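Local coordinates for protein CS6 fimbrial subunit B, CS6 fimbrial subunit A (Escherichia coli, PDB 4B9G) that is the CssB pilin of fimbrial colonization factor CS6, probably serving adhesion of enterotoxigenic E. coli, here completed by a fused CssA donor strand, at residues Val41-Val52 and Ser100-Phe111; Asp31-Tyr39 and Asn79-Asp87. All blocks are in the same frame, centred on the assembly; numbering follows the deposited sequence.

Interaction 1 (Val41-Val52 and Ser100-Phe111); sequences VEMTIPAGVSAV and SFSVKENTSYTF
Thr44 and Ser108 meet hydroxyl to hydroxyl, OG1 to OG at 2.6 Å, in a non-hydrogen-bonded pair of the antiparallel strands 41-44 and 108-111 of the CssB part. Met43 and Tyr109, a hydrogen-bonded pair, turn to the opposite face. There a chi1 of 66° carries Met43 obliquely past Tyr109, CG against CB; its methyl CE packs 3.8 Å from Phe111 CE1, and SD makes a Met-aromatic contact with that ring. Ile45 and Tyr109 also meet obliquely, Ile45 CG1 3.5 Å from Tyr109 CE1, while Ile45 CG2 reaches Val103 CG2 at 3.8 Å. A second antiparallel ladder, Ala51-Val52 with Phe101-Ser102, is shifted by one residue beyond the type II turns Pro46-Val49 and Lys104-Thr107. Here Val103 CG1 lies over one face of the Phe101 ring, toward its rim, and 3.9 Å from Val52 CG2; the Val52 and Val103 side chains cross at about a right angle. Glu105 OE1 receives the Gly48 amide at 3.0 Å, a straight bond (179°) from above the carboxylate plane. The Met43, Ile45 and Val103 face is mainly apolar, its Tyr109 hydroxyl met by Lys104 N and Ala90 O; a hydroxyl pair joins the strands opposite, and a carboxylate holds the facing turn.

Interaction 2 (Asp31-Tyr39 and Asn79-Asp87); sequences DPKLNSQLY and NMNYYIRKD
Within the core of the pilin's beta-sandwich, where the CssB strands 37-44 and 79-88 flank strand 108-119, Tyr39 sets the edge of its ring toward the face of Tyr82. The pair is an offset edge-to-face stack with planes at 73° and centroids 5.4 Å apart. Both side chains have CG between backbone N and carbonyl carbon (chi1 66° for Tyr39, 72° for Tyr82), which swings the rings together until the two OH atoms hydrogen-bond at 2.8 Å; each buried hydroxyl thereby has a polar partner. Ile84 CD1 packs against Tyr39 OH at 3.8 Å. Leu38 brings CD1 obliquely to CB of Tyr82 at 3.9 Å. Farther along, the extended Met80 chain crosses Pro32 at about a right angle, its CE 3.6 Å from the ring atom CG. Met80 and Tyr39 also touch strand 145-160, which by its position is essentially the fused CssA donor strand. Toward the surface a water joins Asn35 OD1 (2.9 Å) to Tyr83 OH (2.7 Å). Arg85 and Asp87, both in 79-87, form a side-on salt bridge beside Asn35 and Gln37, and Asp87 OD2 also bonds Ser112 OG. Aromatic and aliphatic side chains meeting across an intervening strand, with polar bridges at the margin, are expected inside an immunoglobulin-like fimbrial subunit completed by a donor strand.

In the fold
From the N terminus the chain passes through 31-39, turns a corner at Leu38, and runs directly into 41-52, so both interactions draw on strand 37-44. Only after many residues does it return, first as 79-87, closing the loop of interaction 2, then as 100-111, closing that of interaction 1. Their segments alternate, and the two loops therefore cross instead of nesting. Their centres lie about 22 Å apart, yet they meet where strand 79-88 lies beside strand 108-119: Thr110 O and Asp87 N make a probable hydrogen bond (2.8 Å). Interaction 1 joins 37-44 to 108-119 and 51-56 to 101-102, with the turns between, while interaction 2 bridges 37-44 and 79-88 across 108-119.

Interaction 1 (Val41-Val52 and Ser100-Phe111)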
loop_
_atom_site.group_PDB
_atom_site.type_symbol
_atom_site.label_atom_id
_atom_site.label_comp_id
_atom_site.label_asym_id
_atom_site.label_seq_id
_atom_site.Cartn_x
_atom_site.Cartn_y
_atom_site.Cartn_z
ATOM N N VAL A 41 4.222 -5.373 1.383
ATOM C CA VAL A 41 4.662 -5.188 0.006
ATOM C C VAL A 41 6.182 -5.320 -0.005
ATOM O O VAL A 41 6.869 -4.711 0.837
ATOM C CB VAL A 41 4.291 -3.783 -0.511
ATOM C CG1 VAL A 41 4.687 -3.623 -1.983
ATOM C CG2 VAL A 41 2.810 -3.497 -0.292
ATOM N N GLU A 42 6.716 -6.096 -0.947
ATOM C CA GLU A 42 8.165 -6.237 -1.114
ATOM C C GLU A 42 8.513 -5.953 -2.559
ATOM O O GLU A 42 7.807 -6.391 -3.471
ATOM C CB GLU A 42 8.645 -7.629 -0.673
ATOM C CG GLU A 42 8.208 -7.954 0.766
ATOM C CD GLU A 42 8.956 -9.102 1.426
ATOM O OE1 GLU A 42 9.637 -9.875 0.739
ATOM O OE2 GLU A 42 8.845 -9.249 2.654
ATOM N N MET A 43 9.597 -5.218 -2.788
ATOM C CA MET A 43 10.039 -4.916 -4.150
ATOM C C MET A 43 11.546 -4.735 -4.216
ATOM O O MET A 43 12.177 -4.329 -3.263
ATOM C CB MET A 43 9.361 -3.672 -4.711
ATOM C CG MET A 43 9.740 -2.366 -3.998
ATOM S SD MET A 43 8.891 -0.847 -4.630
ATOM C CE MET A 43 7.194 -1.094 -4.106
ATOM N N THR A 44 12.146 -5.072 -5.341
ATOM C CA THR A 44 13.550 -4.663 -5.573
ATOM C C THR A 44 13.524 -3.681 -6.727
ATOM O O THR A 44 12.846 -3.867 -7.684
ATOM C CB THR A 44 14.548 -5.845 -5.832
ATOM O OG1 THR A 44 14.612 -6.683 -4.679
ATOM C CG2 THR A 44 15.967 -5.350 -6.125
ATOM N N ILE A 45 14.281 -2.628 -6.625
ATOM C CA ILE A 45 14.224 -1.565 -7.614
ATOM C C ILE A 45 15.012 -1.966 -8.873
ATOM O O ILE A 45 16.219 -2.216 -8.782
ATOM C CB ILE A 45 14.852 -0.319 -6.990
ATOM C CG1 ILE A 45 14.167 0.028 -5.647
ATOM C CG2 ILE A 45 14.815 0.827 -7.977
ATOM C CD1 ILE A 45 12.662 0.213 -5.699
ATOM N N PRO A 46 14.363 -1.992 -10.050
ATOM C CA PRO A 46 15.108 -2.328 -11.263
ATOM C C PRO A 46 16.095 -1.240 -11.633
ATOM O O PRO A 46 15.909 -0.063 -11.348
ATOM C CB PRO A 46 14.016 -2.394 -12.338
ATOM C CG PRO A 46 12.742 -2.592 -11.603
ATOM C CD PRO A 46 12.922 -1.859 -10.317
ATOM N N ALA A 47 17.157 -1.629 -12.329
ATOM C CA ALA A 47 18.105 -0.657 -12.858
ATOM C C ALA A 47 17.333 0.331 -13.728
ATOM O O ALA A 47 16.452 -0.066 -14.492
ATOM C CB ALA A 47 19.187 -1.349 -13.665
ATOM N N GLY A 48 17.647 1.619 -13.602
ATOM C CA GLY A 48 16.971 2.645 -14.373
ATOM C C GLY A 48 15.828 3.332 -13.636
ATOM O O GLY A 48 15.303 4.332 -14.129
ATOM N N VAL A 49 15.429 2.811 -12.478
ATOM C CA VAL A 49 14.372 3.435 -11.693
ATOM C C VAL A 49 15.015 4.284 -10.606
ATOM O O VAL A 49 15.790 3.781 -9.780
ATOM C CB VAL A 49 13.443 2.377 -11.092
ATOM C CG1 VAL A 49 12.462 3.025 -10.132
ATOM C CG2 VAL A 49 12.727 1.629 -12.220
ATOM N N SER A 50 14.712 5.549 -10.565
ATOM C CA SER A 50 15.186 6.534 -9.634
ATOM C C SER A 50 14.270 6.876 -8.498
ATOM O O SER A 50 14.728 7.325 -7.470
ATOM C CB SER A 50 15.622 7.833 -10.324
ATOM O OG SER A 50 16.485 7.614 -11.351
ATOM N N ALA A 51 12.971 6.674 -8.690
ATOM C CA ALA A 51 11.989 7.045 -7.675
ATOM C C ALA A 51 10.767 6.146 -7.766
ATOM O O ALA A 51 10.459 5.583 -8.830
ATOM C CB ALA A 51 11.587 8.512 -7.807
ATOM N N VAL A 52 10.078 6.035 -6.635
ATOM C CA VAL A 52 8.891 5.212 -6.481
ATOM C C VAL A 52 7.776 6.010 -5.821
ATOM O O VAL A 52 8.023 6.742 -4.878
ATOM C CB VAL A 52 9.204 3.960 -5.602
ATOM C CG1 VAL A 52 7.931 3.207 -5.208
ATOM C CG2 VAL A 52 10.189 3.049 -6.332
ATOM N N SER A 100 6.202 10.703 -5.099
ATOM C CA SER A 100 7.304 9.777 -5.276
ATOM C C SER A 100 8.466 10.166 -4.364
ATOM O O SER A 100 8.564 11.308 -3.910
ATOM C CB SER A 100 7.739 9.749 -6.733
ATOM O OG SER A 100 8.142 11.035 -7.177
ATOM N N PHE A 101 9.356 9.204 -4.113
ATOM C CA PHE A 101 10.575 9.461 -3.361
ATOM C C PHE A 101 11.728 8.729 -4.032
ATOM O O PHE A 101 11.551 7.690 -4.661
ATOM C CB PHE A 101 10.429 9.078 -1.884
ATOM C CG PHE A 101 10.517 7.585 -1.603
ATOM C CD1 PHE A 101 9.492 6.722 -1.933
ATOM C CD2 PHE A 101 11.631 7.061 -0.958
ATOM C CE1 PHE A 101 9.589 5.353 -1.648
ATOM C CE2 PHE A 101 11.741 5.702 -0.672
ATOM C CZ PHE A 101 10.707 4.847 -1.012
ATOM N N SER A 102 12.931 9.284 -3.896
ATOM C CA SER A 102 14.113 8.724 -4.539
ATOM C C SER A 102 14.594 7.463 -3.818
ATOM O O SER A 102 14.683 7.419 -2.581
ATOM C CB SER A 102 15.220 9.778 -4.605
ATOM O OG SER A 102 14.785 10.861 -5.407
ATOM N N VAL A 103 14.919 6.447 -4.620
ATOM C CA VAL A 103 15.308 5.116 -4.156
ATOM C C VAL A 103 16.665 4.723 -4.725
ATOM O O VAL A 103 17.165 5.340 -5.658
ATOM C CB VAL A 103 14.259 4.040 -4.554
ATOM C CG1 VAL A 103 12.943 4.274 -3.831
ATOM C CG2 VAL A 103 14.053 3.987 -6.046
ATOM N N LYS A 104 17.258 3.687 -4.186
ATOM C CA LYS A 104 18.504 3.088 -4.624
ATOM C C LYS A 104 18.266 1.861 -5.499
ATOM O O LYS A 104 17.655 0.894 -5.080
ATOM C CB LYS A 104 19.496 2.778 -3.474
ATOM C CG LYS A 104 19.857 3.906 -2.565
ATOM C CD LYS A 104 20.809 3.492 -1.414
ATOM C CE LYS A 104 21.293 4.709 -0.655
ATOM N NZ LYS A 104 22.132 5.666 -1.337
ATOM N N GLU A 105 18.775 1.922 -6.723
ATOM C CA GLU A 105 18.556 0.803 -7.641
ATOM C C GLU A 105 19.238 -0.475 -7.145
ATOM O O GLU A 105 20.251 -0.423 -6.443
ATOM C CB GLU A 105 18.908 1.132 -9.116
ATOM C CG GLU A 105 20.306 1.610 -9.436
ATOM C CD GLU A 105 20.548 1.708 -10.951
ATOM O OE1 GLU A 105 19.786 2.429 -11.661
ATOM O OE2 GLU A 105 21.518 1.070 -11.443
ATOM N N ASN A 106 18.629 -1.611 -7.476
ATOM C CA ASN A 106 19.159 -2.932 -7.131
ATOM C C ASN A 106 19.206 -3.174 -5.641
ATOM O O ASN A 106 20.040 -3.921 -5.135
ATOM C CB ASN A 106 20.532 -3.137 -7.737
ATOM C CG ASN A 106 20.473 -3.228 -9.229
ATOM O OD1 ASN A 106 19.569 -3.857 -9.783
ATOM N ND2 ASN A 106 21.412 -2.584 -9.898
ATOM N N THR A 107 18.360 -2.504 -4.896
ATOM C CA THR A 107 18.152 -2.733 -3.499
ATOM C C THR A 107 16.685 -2.967 -3.218
ATOM O O THR A 107 15.807 -2.622 -3.982
ATOM C CB THR A 107 18.608 -1.615 -2.640
ATOM O OG1 THR A 107 17.761 -0.531 -2.848
ATOM C CG2 THR A 107 19.926 -1.244 -2.909
ATOM N N SER A 108 16.454 -3.564 -2.078
ATOM C CA SER A 108 15.100 -4.018 -1.760
ATOM C C SER A 108 14.387 -3.079 -0.774
ATOM O O SER A 108 15.007 -2.505 0.123
ATOM C CB SER A 108 15.152 -5.439 -1.198
ATOM O OG SER A 108 15.391 -6.396 -2.221
ATOM N N TYR A 109 13.076 -2.947 -0.962
ATOM C CA TYR A 109 12.212 -2.115 -0.127
ATOM C C TYR A 109 11.036 -2.950 0.366
ATOM O O TYR A 109 10.499 -3.803 -0.358
ATOM C CB TYR A 109 11.676 -0.900 -0.928
ATOM C CG TYR A 109 12.738 0.124 -1.191
ATOM C CD1 TYR A 109 13.747 -0.121 -2.111
ATOM C CD2 TYR A 109 12.807 1.296 -0.441
ATOM C CE1 TYR A 109 14.773 0.793 -2.309
ATOM C CE2 TYR A 109 13.848 2.212 -0.630
ATOM C CZ TYR A 109 14.843 1.938 -1.548
ATOM O OH TYR A 109 15.889 2.809 -1.737
ATOM N N THR A 110 10.623 -2.700 1.600
ATOM C CA THR A 110 9.423 -3.308 2.134
ATOM C C THR A 110 8.527 -2.235 2.716
ATOM O O THR A 110 9.003 -1.213 3.220
ATOM C CB THR A 110 9.706 -4.386 3.193
ATOM O OG1 THR A 110 10.326 -3.787 4.325
ATOM C CG2 THR A 110 10.579 -5.512 2.617
ATOM N N PHE A 111 7.224 -2.474 2.625
ATOM C CA PHE A 111 6.201 -1.565 3.118
ATOM C C PHE A 111 5.109 -2.388 3.792
ATOM O O PHE A 111 4.946 -3.588 3.497
ATOM C CB PHE A 111 5.571 -0.742 1.978
ATOM C CG PHE A 111 6.563 0.054 1.152
ATOM C CD1 PHE A 111 7.277 -0.546 0.120
ATOM C CD2 PHE A 111 6.754 1.419 1.387
ATOM C CE1 PHE A 111 8.165 0.178 -0.633
ATOM C CE2 PHE A 111 7.651 2.158 0.624
ATOM C CZ PHE A 111 8.350 1.544 -0.392
HETATM O O HOH W 1 16.924 -5.106 -9.613
HETATM O O HOH W 2 17.680 -4.507 -12.267
HETATM O O HOH W 3 17.885 4.792 -8.331
HETATM O O HOH W 4 18.593 4.472 -11.106
HETATM O O HOH W 5 17.499 7.999 -7.070
#

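Interaction 2 (Asp31-Tyr39 and Asn79-Asp87)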
loop_
_atom_site.group_PDB
_atom_site.type_symbol
_atom_site.label_atom_id
_atom_site.label_comp_id
_atom_site.label_asym_id
_atom_site.label_seq_id
_atom_site.Cartn_x
_atom_site.Cartn_y
_atom_site.Cartn_z
ATOM N N ASP A 31 -11.013 -9.198 14.561
ATOM C CA ASP A 31 -10.891 -7.867 13.969
ATOM C C ASP A 31 -9.487 -7.308 14.121
ATOM O O ASP A 31 -8.889 -7.414 15.180
ATOM C CB ASP A 31 -11.880 -6.916 14.621
ATOM C CG ASP A 31 -13.311 -7.216 14.216
ATOM O OD1 ASP A 31 -13.548 -8.287 13.630
ATOM O OD2 ASP A 31 -14.190 -6.374 14.444
ATOM N N PRO A 32 -8.946 -6.709 13.060
ATOM C CA PRO A 32 -7.652 -6.032 13.208
ATOM C C PRO A 32 -7.704 -4.944 14.269
ATOM O O PRO A 32 -8.744 -4.322 14.475
ATOM C CB PRO A 32 -7.401 -5.408 11.831
ATOM C CG PRO A 32 -8.301 -6.098 10.913
ATOM C CD PRO A 32 -9.462 -6.631 11.685
ATOM N N LYS A 33 -6.619 -4.743 14.946
ATOM C CA LYS A 33 -6.398 -3.676 15.914
ATOM C C LYS A 33 -5.672 -2.455 15.352
ATOM O O LYS A 33 -4.984 -2.570 14.348
ATOM C CB LYS A 33 -5.725 -4.284 17.112
ATOM C CG LYS A 33 -6.549 -5.372 17.722
ATOM C CD LYS A 33 -6.303 -5.633 19.088
ATOM C CE LYS A 33 -5.715 -7.013 19.358
ATOM N NZ LYS A 33 -6.797 -8.059 19.480
ATOM N N LEU A 34 -5.869 -1.283 15.965
ATOM C CA LEU A 34 -5.136 -0.113 15.535
ATOM C C LEU A 34 -3.670 -0.486 15.413
ATOM O O LEU A 34 -3.102 -1.158 16.281
ATOM C CB LEU A 34 -5.314 1.030 16.534
ATOM C CG LEU A 34 -6.167 2.213 16.079
ATOM C CD1 LEU A 34 -7.425 1.758 15.364
ATOM C CD2 LEU A 34 -6.511 3.092 17.271
ATOM N N ASN A 35 -3.089 -0.070 14.296
ATOM C CA ASN A 35 -1.674 -0.245 14.010
ATOM C C ASN A 35 -1.303 -1.642 13.519
ATOM O O ASN A 35 -0.132 -1.901 13.243
ATOM C CB ASN A 35 -0.821 0.124 15.240
ATOM C CG ASN A 35 0.512 0.757 14.875
ATOM O OD1 ASN A 35 0.600 1.531 13.920
ATOM N ND2 ASN A 35 1.559 0.435 15.638
ATOM N N SER A 36 -2.226 -2.551 13.345
ATOM C CA SER A 36 -2.037 -3.867 12.788
ATOM C C SER A 36 -1.707 -3.818 11.319
ATOM O O SER A 36 -2.198 -2.953 10.602
ATOM C CB SER A 36 -3.203 -4.807 13.011
ATOM O OG SER A 36 -3.566 -4.974 14.315
ATOM N N GLN A 37 -0.866 -4.758 10.894
ATOM C CA GLN A 37 -0.526 -4.861 9.497
ATOM C C GLN A 37 -1.572 -5.680 8.758
ATOM O O GLN A 37 -1.855 -6.834 9.101
ATOM C CB GLN A 37 0.845 -5.522 9.318
ATOM C CG GLN A 37 1.993 -4.745 9.909
ATOM C CD GLN A 37 3.272 -5.543 9.862
ATOM O OE1 GLN A 37 3.784 -5.848 8.795
ATOM N NE2 GLN A 37 3.776 -5.918 11.020
ATOM N N LEU A 38 -2.149 -5.108 7.701
ATOM C CA LEU A 38 -3.179 -5.777 6.903
ATOM C C LEU A 38 -2.584 -6.573 5.737
ATOM O O LEU A 38 -3.123 -7.630 5.367
ATOM C CB LEU A 38 -4.181 -4.767 6.394
ATOM C CG LEU A 38 -4.886 -3.943 7.474
ATOM C CD1 LEU A 38 -5.885 -2.964 6.834
ATOM C CD2 LEU A 38 -5.568 -4.822 8.522
ATOM N N TYR A 39 -1.517 -6.052 5.150
ATOM C CA TYR A 39 -0.742 -6.723 4.117
ATOM C C TYR A 39 0.633 -6.068 4.093
ATOM O O TYR A 39 0.813 -4.971 4.643
ATOM C CB TYR A 39 -1.439 -6.701 2.747
ATOM C CG TYR A 39 -1.604 -5.357 2.070
ATOM C CD1 TYR A 39 -0.576 -4.797 1.330
ATOM C CD2 TYR A 39 -2.804 -4.663 2.139
ATOM C CE1 TYR A 39 -0.745 -3.586 0.653
ATOM C CE2 TYR A 39 -2.986 -3.448 1.476
ATOM C CZ TYR A 39 -1.955 -2.919 0.719
ATOM O OH TYR A 39 -2.082 -1.742 0.019
ATOM N N ASN A 79 -15.648 -1.872 5.732
ATOM C CA ASN A 79 -14.355 -1.576 5.145
ATOM C C ASN A 79 -13.341 -1.196 6.221
ATOM O O ASN A 79 -13.701 -0.828 7.345
ATOM C CB ASN A 79 -14.497 -0.483 4.084
ATOM C CG ASN A 79 -15.078 0.793 4.655
ATOM O OD1 ASN A 79 -14.531 1.374 5.582
ATOM N ND2 ASN A 79 -16.225 1.194 4.149
ATOM N N MET A 80 -12.072 -1.332 5.853
ATOM C CA MET A 80 -10.934 -1.036 6.717
ATOM C C MET A 80 -10.125 0.090 6.094
ATOM O O MET A 80 -9.746 0.006 4.929
ATOM C CB MET A 80 -10.051 -2.278 6.853
ATOM C CG MET A 80 -10.775 -3.487 7.420
ATOM S SD MET A 80 -9.662 -4.893 7.453
ATOM C CE MET A 80 -10.715 -6.149 8.188
ATOM N N ASN A 81 -9.822 1.109 6.889
ATOM C CA ASN A 81 -8.954 2.198 6.486
ATOM C C ASN A 81 -7.495 1.902 6.838
ATOM O O ASN A 81 -7.219 1.316 7.889
ATOM C CB ASN A 81 -9.350 3.480 7.213
ATOM C CG ASN A 81 -10.737 3.950 6.879
ATOM O OD1 ASN A 81 -11.195 3.808 5.764
ATOM N ND2 ASN A 81 -11.412 4.521 7.862
ATOM N N TYR A 82 -6.557 2.337 5.995
ATOM C CA TYR A 82 -5.149 2.080 6.260
ATOM C C TYR A 82 -4.260 3.091 5.550
ATOM O O TYR A 82 -4.691 3.745 4.606
ATOM C CB TYR A 82 -4.750 0.657 5.835
ATOM C CG TYR A 82 -4.685 0.448 4.342
ATOM C CD1 TYR A 82 -5.816 0.136 3.594
ATOM C CD2 TYR A 82 -3.473 0.553 3.669
ATOM C CE1 TYR A 82 -5.737 -0.063 2.227
ATOM C CE2 TYR A 82 -3.381 0.336 2.304
ATOM C CZ TYR A 82 -4.511 0.025 1.586
ATOM O OH TYR A 82 -4.390 -0.231 0.227
ATOM N N TYR A 83 -3.000 3.163 5.981
ATOM C CA TYR A 83 -1.976 3.914 5.266
ATOM C C TYR A 83 -0.750 3.017 5.045
ATOM O O TYR A 83 -0.588 1.970 5.697
ATOM C CB TYR A 83 -1.553 5.190 6.012
ATOM C CG TYR A 83 -0.898 4.962 7.335
ATOM C CD1 TYR A 83 0.472 4.772 7.437
ATOM C CD2 TYR A 83 -1.670 4.911 8.495
ATOM C CE1 TYR A 83 1.053 4.561 8.685
ATOM C CE2 TYR A 83 -1.104 4.706 9.729
ATOM C CZ TYR A 83 0.251 4.528 9.824
ATOM O OH TYR A 83 0.846 4.352 11.051
ATOM N N ILE A 84 0.127 3.437 4.141
ATOM C CA ILE A 84 1.355 2.707 3.830
ATOM C C ILE A 84 2.554 3.275 4.611
ATOM O O ILE A 84 2.830 4.486 4.566
ATOM C CB ILE A 84 1.651 2.779 2.298
ATOM C CG1 ILE A 84 0.561 2.030 1.523
ATOM C CG2 ILE A 84 3.053 2.263 1.980
ATOM C CD1 ILE A 84 0.601 0.507 1.620
ATOM N N ARG A 85 3.268 2.393 5.310
ATOM C CA ARG A 85 4.486 2.699 6.058
ATOM C C ARG A 85 5.662 1.981 5.378
ATOM O O ARG A 85 5.545 0.795 5.028
ATOM C CB ARG A 85 4.336 2.187 7.497
ATOM C CG ARG A 85 5.490 2.547 8.404
ATOM C CD ARG A 85 5.298 2.042 9.830
ATOM N NE ARG A 85 5.448 0.592 9.891
ATOM C CZ ARG A 85 4.825 -0.212 10.750
ATOM N NH1 ARG A 85 3.986 0.253 11.659
ATOM N NH2 ARG A 85 5.036 -1.511 10.673
ATOM N N LYS A 86 6.784 2.678 5.190
ATOM C CA LYS A 86 7.994 2.007 4.704
ATOM C C LYS A 86 8.704 1.333 5.868
ATOM O O LYS A 86 9.012 1.996 6.863
ATOM C CB LYS A 86 8.931 3.013 4.036
ATOM C CG LYS A 86 10.175 2.360 3.452
ATOM C CD LYS A 86 11.059 3.320 2.636
ATOM C CE LYS A 86 11.655 4.476 3.421
ATOM N NZ LYS A 86 12.655 4.007 4.399
ATOM N N ASP A 87 8.976 0.040 5.722
ATOM C CA ASP A 87 9.670 -0.733 6.745
ATOM C C ASP A 87 11.123 -1.102 6.439
ATOM O O ASP A 87 11.844 -1.517 7.357
ATOM C CB ASP A 87 8.867 -1.971 7.130
ATOM C CG ASP A 87 7.642 -1.621 7.974
ATOM O OD1 ASP A 87 7.624 -0.552 8.617
ATOM O OD2 ASP A 87 6.699 -2.426 8.021
HETATM O O HOH W 6 -0.640 4.052 13.314
HETATM O O HOH W 7 6.362 -5.014 7.851
#